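Local coordinates for phosphate ABC transporter, phosphate-binding protein (Clostridium perfringens, PDB 4Q8R) that probably captures phosphate outside the cell membrane with high affinity and delivers it to an ABC-type transporter for import, at residues Glu75-Gly80 with His241-Val245; Thr12-Pro16 with Ser174-Val178; Ser5-Ser11 with Ser53-Ser59. All coordinates share one frame; numbering follows the deposited sequence.

Overall arrangement
Along the chain, interaction 3 closes before interaction 1 opens, whereas interaction 2 crosses both. Interactions 1 and 3 reach the same mixed sheet, with centres about 17 Å apart and nearest atoms about 6 Å apart. Interaction 2 touches both, its centre about 11 Å from that of interaction 1 and about 15 Å from that of interaction 3. Strand 6-10 of interaction 3 leads into helix 15-28, whose approach forms half of interaction 2, and the loops of both meet round the bound phosphate, consistent with the ligand site of the fold. Interaction 1 is structural packing next to it, fastening the end of the modelled chain to strand 71-86; its Asp79 bonds Ser174 of interaction 2.

Interaction 1. Residues Glu75-Gly80 with His241-Val245. With ZN (zinc ion), chain C.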
loop_
_atom_site.group_PDB
_atom_site.type_symbol
_atom_site.label_atom_id
_atom_site.label_comp_id
_atom_site.label_asym_id
_atom_site.label_seq_id
_atom_site.Cartn_x
_atom_site.Cartn_y
_atom_site.Cartn_z
ATOM N N GLU A 75 10.523 -10.064 -2.819
ATOM C CA GLU A 75 9.480 -9.357 -3.484
ATOM C C GLU A 75 8.368 -10.377 -3.844
ATOM O O GLU A 75 8.624 -11.360 -4.581
ATOM C CB GLU A 75 10.063 -8.629 -4.690
ATOM C CG GLU A 75 9.144 -7.695 -5.400
ATOM C CD GLU A 75 9.827 -6.924 -6.568
ATOM O OE1 GLU A 75 11.028 -6.547 -6.461
ATOM O OE2 GLU A 75 9.161 -6.664 -7.604
ATOM N N ILE A 76 7.142 -10.144 -3.378
ATOM C CA ILE A 76 5.993 -11.023 -3.699
ATOM C C ILE A 76 4.955 -10.492 -4.703
ATOM O O ILE A 76 4.175 -11.267 -5.265
ATOM C CB ILE A 76 5.230 -11.494 -2.457
ATOM C CG1 ILE A 76 4.668 -10.309 -1.666
ATOM C CG2 ILE A 76 6.113 -12.315 -1.543
ATOM C CD1 ILE A 76 3.764 -10.725 -0.490
ATOM N N ALA A 77 5.005 -9.191 -4.946
ATOM C CA ALA A 77 4.098 -8.457 -5.856
ATOM C C ALA A 77 4.645 -7.050 -6.051
ATOM O O ALA A 77 5.507 -6.593 -5.271
ATOM C CB ALA A 77 2.678 -8.400 -5.335
ATOM N N TYR A 78 4.148 -6.377 -7.088
ATOM C CA TYR A 78 4.262 -4.912 -7.168
ATOM C C TYR A 78 2.846 -4.381 -7.043
ATOM O O TYR A 78 1.872 -5.104 -7.296
ATOM C CB TYR A 78 5.028 -4.487 -8.426
ATOM C CG TYR A 78 6.088 -3.492 -8.250
ATOM C CD1 TYR A 78 7.353 -3.842 -7.737
ATOM C CD2 TYR A 78 5.843 -2.121 -8.596
ATOM C CE1 TYR A 78 8.333 -2.847 -7.566
ATOM C CE2 TYR A 78 6.807 -1.135 -8.433
ATOM C CZ TYR A 78 8.045 -1.483 -7.912
ATOM O OH TYR A 78 8.971 -0.468 -7.728
ATOM N N ASP A 79 2.725 -3.138 -6.599
ATOM C CA ASP A 79 1.459 -2.551 -6.241
ATOM C C ASP A 79 1.417 -1.064 -6.639
ATOM O O ASP A 79 2.322 -0.280 -6.286
ATOM C CB ASP A 79 1.225 -2.664 -4.737
ATOM C CG ASP A 79 -0.093 -2.062 -4.277
ATOM O OD1 ASP A 79 -1.184 -2.434 -4.740
ATOM O OD2 ASP A 79 -0.075 -1.236 -3.367
ATOM N N GLY A 80 0.355 -0.671 -7.323
ATOM C CA GLY A 80 0.091 0.705 -7.595
ATOM C C GLY A 80 -0.543 1.385 -6.407
ATOM O O GLY A 80 -1.237 0.761 -5.588
ATOM N N HIS A 241 -5.684 -7.352 -7.609
ATOM C CA HIS A 241 -5.317 -6.142 -8.351
ATOM C C HIS A 241 -3.857 -5.686 -8.197
ATOM O O HIS A 241 -3.514 -4.536 -8.365
ATOM C CB HIS A 241 -6.248 -5.013 -7.952
ATOM C CG HIS A 241 -7.679 -5.426 -7.905
ATOM N ND1 HIS A 241 -8.340 -5.909 -9.021
ATOM C CD2 HIS A 241 -8.570 -5.481 -6.889
ATOM C CE1 HIS A 241 -9.585 -6.218 -8.699
ATOM N NE2 HIS A 241 -9.753 -5.958 -7.412
ATOM N N LEU A 242 -2.992 -6.653 -7.966
ATOM C CA LEU A 242 -1.564 -6.443 -7.914
ATOM C C LEU A 242 -0.862 -6.839 -9.185
ATOM O O LEU A 242 -1.477 -7.415 -10.097
ATOM C CB LEU A 242 -1.009 -7.210 -6.753
ATOM C CG LEU A 242 -1.714 -6.994 -5.396
ATOM C CD1 LEU A 242 -1.086 -7.879 -4.328
ATOM C CD2 LEU A 242 -1.691 -5.518 -4.948
ATOM N N ILE A 243 0.425 -6.599 -9.242
ATOM C CA ILE A 243 1.246 -6.927 -10.393
ATOM C C ILE A 243 2.156 -8.094 -10.047
ATOM O O ILE A 243 2.857 -8.072 -9.041
ATOM C CB ILE A 243 2.099 -5.723 -10.817
ATOM C CG1 ILE A 243 1.228 -4.570 -11.332
ATOM C CG2 ILE A 243 3.132 -6.110 -11.857
ATOM C CD1 ILE A 243 0.496 -3.820 -10.237
ATOM N N LYS A 244 2.126 -9.146 -10.869
ATOM C CA LYS A 244 2.921 -10.312 -10.611
ATOM C C LYS A 244 4.394 -10.001 -10.660
ATOM O O LYS A 244 4.861 -9.171 -11.460
ATOM C CB LYS A 244 2.623 -11.445 -11.644
ATOM C CG LYS A 244 1.232 -12.011 -11.537
ATOM C CD LYS A 244 1.059 -13.114 -12.601
ATOM C CE LYS A 244 -0.338 -13.677 -12.619
ATOM N NZ LYS A 244 -0.564 -14.804 -13.611
ATOM N N VAL A 245 5.101 -10.618 -9.743
ATOM C CA VAL A 245 6.513 -10.806 -9.767
ATOM C C VAL A 245 7.427 -10.399 -8.661
ATOM O O VAL A 245 6.977 -10.138 -7.549
ATOM C CB VAL A 245 7.082 -10.616 -11.171
ATOM C CG1 VAL A 245 8.398 -9.938 -11.150
ATOM C CG2 VAL A 245 7.166 -11.967 -11.787
HETATM ZN ZN ZN C . -11.439 -6.689 -6.001
HETATM O O HOH W 1 -1.505 -2.862 -7.413
#
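A single antiparallel bridge between Tyr78 and Ile243 fastens the modelled tail, just past helix 231-239, to strand 71-86. It is a hydrogen-bonded pair: Tyr78 N donates to Ile243 O at 2.9 Å, almost straight at 171°, and Ile243 N returns a bond to Tyr78 O at 2.8 Å. The side chains start out together, with Tyr78 CB and Ile243 CB 4.0 Å apart, but the phenol ring then leads away from the tail. Ile243 instead curls back, its CD1 reaching 3.5 Å from Tyr78 O.

Leu242 fills the next position with a forked end. CD1 rests on Ala77 CB at 3.9 Å, while CD2 is pressed to within 3.1 Å of Asp79 OD1, a tight methyl-to-carboxylate contact and not a polar bond. A chi1 of 180° places the Asp79 carboxylate across Leu242, where its polar partners are others. OD1 accepts from Ser174 OG and from a water at 2.7 Å, and OD2 forms a salt bridge with Arg206; together these probably favour the charged form. The same water donates to His241 O and accepts from Gly80 N, so one molecule ties the strand to the tail.

His241 has a positive phi (63°) and is the C-prime residue of a Schellman motif ending helix 231-239; its ring points away from the strand and binds a zinc ion through NE2 at 2.3 Å. Around the bridge, strand 205-213 pairs with Ile76, Ala77 and Asp79 on strand 71-86, and its Phe208 packs against Leu242. Ile243 packs on Pro194, Val197 and Leu198 of helix 194-198, while Val17 of helix 15-28 meets Leu242.

Interaction 2. Residues Thr12-Pro16 with Ser174-Val178; sequences TSVGP and SFSYV. With PO4 (phosphate ion), chain B.
The phenol ring of Tyr177 meets Thr12 O at its edge, near the ring plane, while Pro16 CG and Ser13 CA approach obliquely. This contact joins the turn leading into helix 15-28, part of the phosphate site of this periplasmic-binding-protein fold, to the 3-10 segment 175-177 after strand 169-174. Tyr177 OH donates to Thr12 O at 2.7 Å, standing 37° out of the carbonyl plane and therefore not on a lone pair. Thr12 O also takes a weak bond from Gly15 N within the turn, so it serves both its own backbone and the facing loop. Pro16 crosses the tyrosine at about a right angle, with CG 3.6 Å from Tyr177 CZ.

Beside the ring, Ser13 CB and Ser174 CB touch at 3.9 Å. A chi1 of 163° swings Ser174 OG away from its own N and over toward Ser176 N, which donates to it at 3.0 Å and closes an ST turn; Asp79 is its partner beyond the two segments. Two waters complete the joint. One accepts from Ser174 N and donates to Ser13 OG; the other donates to both Ser13 O and Ser176 OG, the latter also paired with Glu240 O.

On the far side of the turn, backbone and hydroxyl groups together hold the phosphate, in a site completed by Ser129, Gly130 and Thr131 with Ser11, Ser41 and Ser59. Thr12 grips one oxygen twice, N to O2 at 2.8 Å and OG1 to O2 at 2.6 Å, and OG1 also pairs with Ser156 of helix 156-164. Tyr177 probably helps to position this residue through Thr12 O. Ser13 uses the same scheme on the neighbouring oxygen: its backbone N donates to O4, and Ser13 OG reaches O4 at 2.7 Å.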
loop_
_atom_site.group_PDB
_atom_site.type_symbol
_atom_site.label_atom_id
_atom_site.label_comp_id
_atom_site.label_asym_id
_atom_site.label_seq_id
_atom_site.Cartn_x
_atom_site.Cartn_y
_atom_site.Cartn_z
ATOM N N THR A 12 -0.786 -2.871 5.895
ATOM C CA THR A 12 -2.185 -2.969 5.627
ATOM C C THR A 12 -2.447 -3.168 4.122
ATOM O O THR A 12 -3.469 -3.768 3.757
ATOM C CB THR A 12 -3.008 -1.779 6.176
ATOM O OG1 THR A 12 -2.697 -0.579 5.478
ATOM C CG2 THR A 12 -2.769 -1.621 7.659
ATOM N N SER A 13 -1.575 -2.657 3.264
ATOM C CA SER A 13 -1.755 -2.782 1.816
ATOM C C SER A 13 -1.639 -4.265 1.429
ATOM O O SER A 13 -2.379 -4.726 0.555
ATOM C CB SER A 13 -0.692 -2.009 1.061
ATOM O OG SER A 13 -0.678 -0.628 1.394
ATOM N N VAL A 14 -0.738 -4.969 2.110
ATOM C CA VAL A 14 -0.495 -6.397 1.814
ATOM C C VAL A 14 -1.516 -7.288 2.445
ATOM O O VAL A 14 -1.654 -8.439 2.011
ATOM C CB VAL A 14 0.969 -6.824 2.252
ATOM C CG1 VAL A 14 1.332 -8.261 1.830
ATOM C CG2 VAL A 14 1.988 -5.928 1.603
ATOM N N GLY A 15 -2.273 -6.826 3.434
ATOM C CA GLY A 15 -3.190 -7.672 4.185
ATOM C C GLY A 15 -4.192 -8.482 3.323
ATOM O O GLY A 15 -4.297 -9.696 3.525
ATOM N N PRO A 16 -4.888 -7.835 2.337
ATOM C CA PRO A 16 -5.896 -8.595 1.597
ATOM C C PRO A 16 -5.232 -9.761 0.852
ATOM O O PRO A 16 -5.722 -10.903 0.934
ATOM C CB PRO A 16 -6.466 -7.558 0.628
ATOM C CG PRO A 16 -6.452 -6.288 1.507
ATOM C CD PRO A 16 -5.099 -6.380 2.180
ATOM N N SER A 174 -3.473 1.516 -1.762
ATOM C CA SER A 174 -3.155 0.421 -2.690
ATOM C C SER A 174 -4.345 0.136 -3.647
ATOM O O SER A 174 -5.503 0.153 -3.227
ATOM C CB SER A 174 -2.902 -0.840 -1.874
ATOM O OG SER A 174 -2.956 -2.018 -2.666
ATOM N N PHE A 175 -4.019 -0.192 -4.886
ATOM C CA PHE A 175 -5.011 -0.584 -5.870
ATOM C C PHE A 175 -5.864 -1.752 -5.335
ATOM O O PHE A 175 -7.035 -1.939 -5.776
ATOM C CB PHE A 175 -4.321 -1.106 -7.112
ATOM C CG PHE A 175 -3.738 -0.077 -8.042
ATOM C CD1 PHE A 175 -3.639 1.297 -7.743
ATOM C CD2 PHE A 175 -3.240 -0.522 -9.319
ATOM C CE1 PHE A 175 -3.090 2.154 -8.649
ATOM C CE2 PHE A 175 -2.743 0.358 -10.235
ATOM C CZ PHE A 175 -2.627 1.725 -9.886
ATOM N N SER A 176 -5.275 -2.582 -4.441
ATOM C CA SER A 176 -5.945 -3.719 -3.843
ATOM C C SER A 176 -7.254 -3.357 -3.126
ATOM O O SER A 176 -8.142 -4.168 -2.930
ATOM C CB SER A 176 -5.000 -4.489 -2.880
ATOM O OG SER A 176 -5.425 -5.774 -2.756
ATOM N N TYR A 177 -7.338 -2.094 -2.677
ATOM C CA TYR A 177 -8.516 -1.615 -1.955
ATOM C C TYR A 177 -9.461 -0.811 -2.825
ATOM O O TYR A 177 -10.515 -0.398 -2.348
ATOM C CB TYR A 177 -8.103 -0.710 -0.795
ATOM C CG TYR A 177 -7.530 -1.460 0.400
ATOM C CD1 TYR A 177 -6.248 -2.025 0.365
ATOM C CD2 TYR A 177 -8.294 -1.610 1.554
ATOM C CE1 TYR A 177 -5.733 -2.690 1.485
ATOM C CE2 TYR A 177 -7.809 -2.293 2.641
ATOM C CZ TYR A 177 -6.543 -2.838 2.620
ATOM O OH TYR A 177 -6.129 -3.412 3.799
ATOM N N VAL A 178 -9.102 -0.548 -4.069
ATOM C CA VAL A 178 -9.957 0.316 -4.929
ATOM C C VAL A 178 -11.148 -0.502 -5.421
ATOM O O VAL A 178 -10.988 -1.634 -5.803
ATOM C CB VAL A 178 -9.186 0.918 -6.105
ATOM C CG1 VAL A 178 -10.139 1.704 -7.010
ATOM C CG2 VAL A 178 -8.058 1.838 -5.601
HETATM P P PO4 B . 0.942 0.175 4.752
HETATM O O1 PO4 B . 2.342 0.039 5.372
HETATM O O2 PO4 B . -0.139 -0.171 5.754
HETATM O O3 PO4 B . 0.784 1.545 4.107
HETATM O O4 PO4 B . 0.874 -0.836 3.559
HETATM O O HOH W 2 -2.748 1.226 1.051
HETATM O O HOH W 3 -3.364 -6.845 -0.960
#

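Interaction 3. Residues Ser5-Ser11 with Ser53-Ser59; sequences SVSISGS and SEIGMAS. With PO4 (phosphate ion), chain B.
Phosphate oxygen O4 is gripped by a hydroxyl from each segment, Ser11 OG at 2.6 Å and Ser59 OG at 2.7 Å, the two serines also touching through Ser11 OG and Ser59 CB. They stand just beyond the C-terminal ends of parallel strands 6-10 and 55-58, an alpha/beta unit in which helices 15-28 and 41-50 make the connections through strand 34-38. Loops at strand ends forming the ligand site are characteristic of periplasmic binding proteins.

The strands run 28° apart, and every second residue of 5-11 bonds strand 55-58, through Ser7, Ser9 and Ser11; the backbone of Ile8 bonds strand 34-38 instead. Ser9 bonds strand 55-58 through both its N and its O, the N donating to Ile55 O at 3.1 Å and the O accepting from Met57 N at 2.8 Å. Nearer the phosphate, Ser11 N meets Met57 O at 2.8 Å. Gly10, at a positive phi of 142° that suits a residue with no side chain to jam against the preceding carbonyl, brings its CA against Met57 O in a CA-H...O contact.

On the face carrying Ile8 and Ile55, the two isoleucines lie side by side, pointing the same way, under Phe224 and Ile225 of helix 219-229. Met57 extends across Ile8 at about a right angle, its SD 3.9 Å from Ile8 CG2. On the opposite face, Ser9 OG and Ser53 OG pair at 2.7 Å, and Ser9 OG also bonds Asn47 of helix 41-50.

At the start of the strands, Ser7 O takes a straight bond from Ile55 N and a weak one from Glu54 N. A water donates to Ser5 O and Glu54 OE2 and accepts from Ser7 N, while Glu54 OE1 bonds Thr218. Glu54 N bonds Ser7 OG more directly, at 3.0 Å and 159°.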
loop_
_atom_site.group_PDB
_atom_site.type_symbol
_atom_site.label_atom_id
_atom_site.label_comp_id
_atom_site.label_asym_id
_atom_site.label_seq_id
_atom_site.Cartn_x
_atom_site.Cartn_y
_atom_site.Cartn_z
ATOM N N SER A 5 1.008 -21.131 13.679
ATOM C CA SER A 5 2.409 -21.487 13.651
ATOM C C SER A 5 3.315 -20.569 12.869
ATOM O O SER A 5 4.446 -20.488 13.248
ATOM C CB SER A 5 2.727 -22.988 13.369
ATOM O OG SER A 5 1.941 -23.741 12.293
ATOM N N VAL A 6 2.860 -19.833 11.834
ATOM C CA VAL A 6 3.694 -18.844 11.188
ATOM C C VAL A 6 3.117 -17.437 11.445
ATOM O O VAL A 6 2.021 -17.135 11.023
ATOM C CB VAL A 6 3.846 -19.039 9.656
ATOM C CG1 VAL A 6 4.808 -17.984 9.058
ATOM C CG2 VAL A 6 4.407 -20.410 9.314
ATOM N N SER A 7 3.849 -16.619 12.187
ATOM C CA SER A 7 3.401 -15.290 12.513
ATOM C C SER A 7 3.892 -14.251 11.519
ATOM O O SER A 7 5.081 -14.127 11.232
ATOM C CB SER A 7 3.838 -14.945 13.929
ATOM O OG SER A 7 5.238 -14.933 13.956
ATOM N N ILE A 8 2.949 -13.483 10.974
ATOM C CA ILE A 8 3.255 -12.468 10.004
ATOM C C ILE A 8 2.591 -11.159 10.410
ATOM O O ILE A 8 1.428 -11.160 10.778
ATOM C CB ILE A 8 2.712 -12.868 8.581
ATOM C CG1 ILE A 8 3.177 -14.280 8.190
ATOM C CG2 ILE A 8 3.061 -11.834 7.537
ATOM C CD1 ILE A 8 2.694 -14.700 6.830
ATOM N N SER A 9 3.317 -10.068 10.368
ATOM C CA SER A 9 2.712 -8.763 10.644
ATOM C C SER A 9 3.259 -7.712 9.741
ATOM O O SER A 9 4.366 -7.812 9.199
ATOM C CB SER A 9 2.930 -8.388 12.129
ATOM O OG SER A 9 4.258 -8.088 12.430
ATOM N N GLY A 10 2.458 -6.637 9.567
ATOM C CA GLY A 10 2.900 -5.464 8.890
ATOM C C GLY A 10 1.850 -4.802 8.019
ATOM O O GLY A 10 0.687 -4.636 8.451
ATOM N N SER A 11 2.259 -4.467 6.825
ATOM C CA SER A 11 1.527 -3.638 5.885
ATOM C C SER A 11 0.021 -3.927 5.818
ATOM O O SER A 11 -0.382 -5.090 5.565
ATOM C CB SER A 11 2.142 -3.864 4.507
ATOM O OG SER A 11 1.386 -3.342 3.443
ATOM N N SER A 53 7.743 -11.262 14.977
ATOM C CA SER A 53 7.106 -11.975 13.860
ATOM C C SER A 53 8.138 -12.753 13.068
ATOM O O SER A 53 9.270 -12.300 12.890
ATOM C CB SER A 53 6.446 -10.991 12.894
ATOM O OG SER A 53 5.392 -10.241 13.480
ATOM N N GLU A 54 7.714 -13.909 12.558
ATOM C CA GLU A 54 8.548 -14.709 11.669
ATOM C C GLU A 54 8.746 -14.053 10.324
ATOM O O GLU A 54 9.829 -14.140 9.717
ATOM C CB GLU A 54 7.945 -16.117 11.528
ATOM C CG GLU A 54 8.803 -17.053 10.704
ATOM C CD GLU A 54 8.286 -18.467 10.689
ATOM O OE1 GLU A 54 8.726 -19.201 9.791
ATOM O OE2 GLU A 54 7.456 -18.847 11.547
ATOM N N ILE A 55 7.675 -13.443 9.817
ATOM C CA ILE A 55 7.735 -12.695 8.588
ATOM C C ILE A 55 7.124 -11.306 8.769
ATOM O O ILE A 55 6.063 -11.218 9.349
ATOM C CB ILE A 55 7.014 -13.412 7.447
ATOM C CG1 ILE A 55 7.637 -14.795 7.203
ATOM C CG2 ILE A 55 7.031 -12.580 6.155
ATOM C CD1 ILE A 55 6.793 -15.762 6.341
ATOM N N GLY A 56 7.812 -10.264 8.318
ATOM C CA GLY A 56 7.228 -8.914 8.198
ATOM C C GLY A 56 6.732 -8.694 6.770
ATOM O O GLY A 56 7.359 -9.113 5.808
ATOM N N MET A 57 5.586 -8.046 6.639
ATOM C CA MET A 57 5.126 -7.606 5.376
ATOM C C MET A 57 5.269 -6.118 5.244
ATOM O O MET A 57 4.824 -5.355 6.151
ATOM C CB MET A 57 3.774 -8.188 5.020
ATOM C CG MET A 57 2.617 -7.889 5.854
ATOM S SD MET A 57 1.160 -8.993 5.601
ATOM C CE MET A 57 0.220 -8.131 6.932
ATOM N N ALA A 58 5.892 -5.705 4.147
ATOM C CA ALA A 58 6.134 -4.273 3.880
ATOM C C ALA A 58 5.669 -3.884 2.483
ATOM O O ALA A 58 5.776 -4.693 1.494
ATOM C CB ALA A 58 7.561 -3.985 4.017
ATOM N N SER A 59 5.208 -2.659 2.370
ATOM C CA SER A 59 4.764 -2.093 1.082
ATOM C C SER A 59 5.675 -0.934 0.673
ATOM O O SER A 59 5.307 -0.013 -0.101
ATOM C CB SER A 59 3.330 -1.658 1.189
ATOM O OG SER A 59 3.181 -0.592 2.103
HETATM P P PO4 B . 0.942 0.175 4.752
HETATM O O1 PO4 B . 2.342 0.039 5.372
HETATM O O2 PO4 B . -0.139 -0.171 5.754
HETATM O O3 PO4 B . 0.784 1.545 4.107
HETATM O O4 PO4 B . 0.874 -0.836 3.559
HETATM O O HOH W 4 6.091 -17.862 13.777
HETATM O O HOH W 5 6.708 -21.307 12.533
#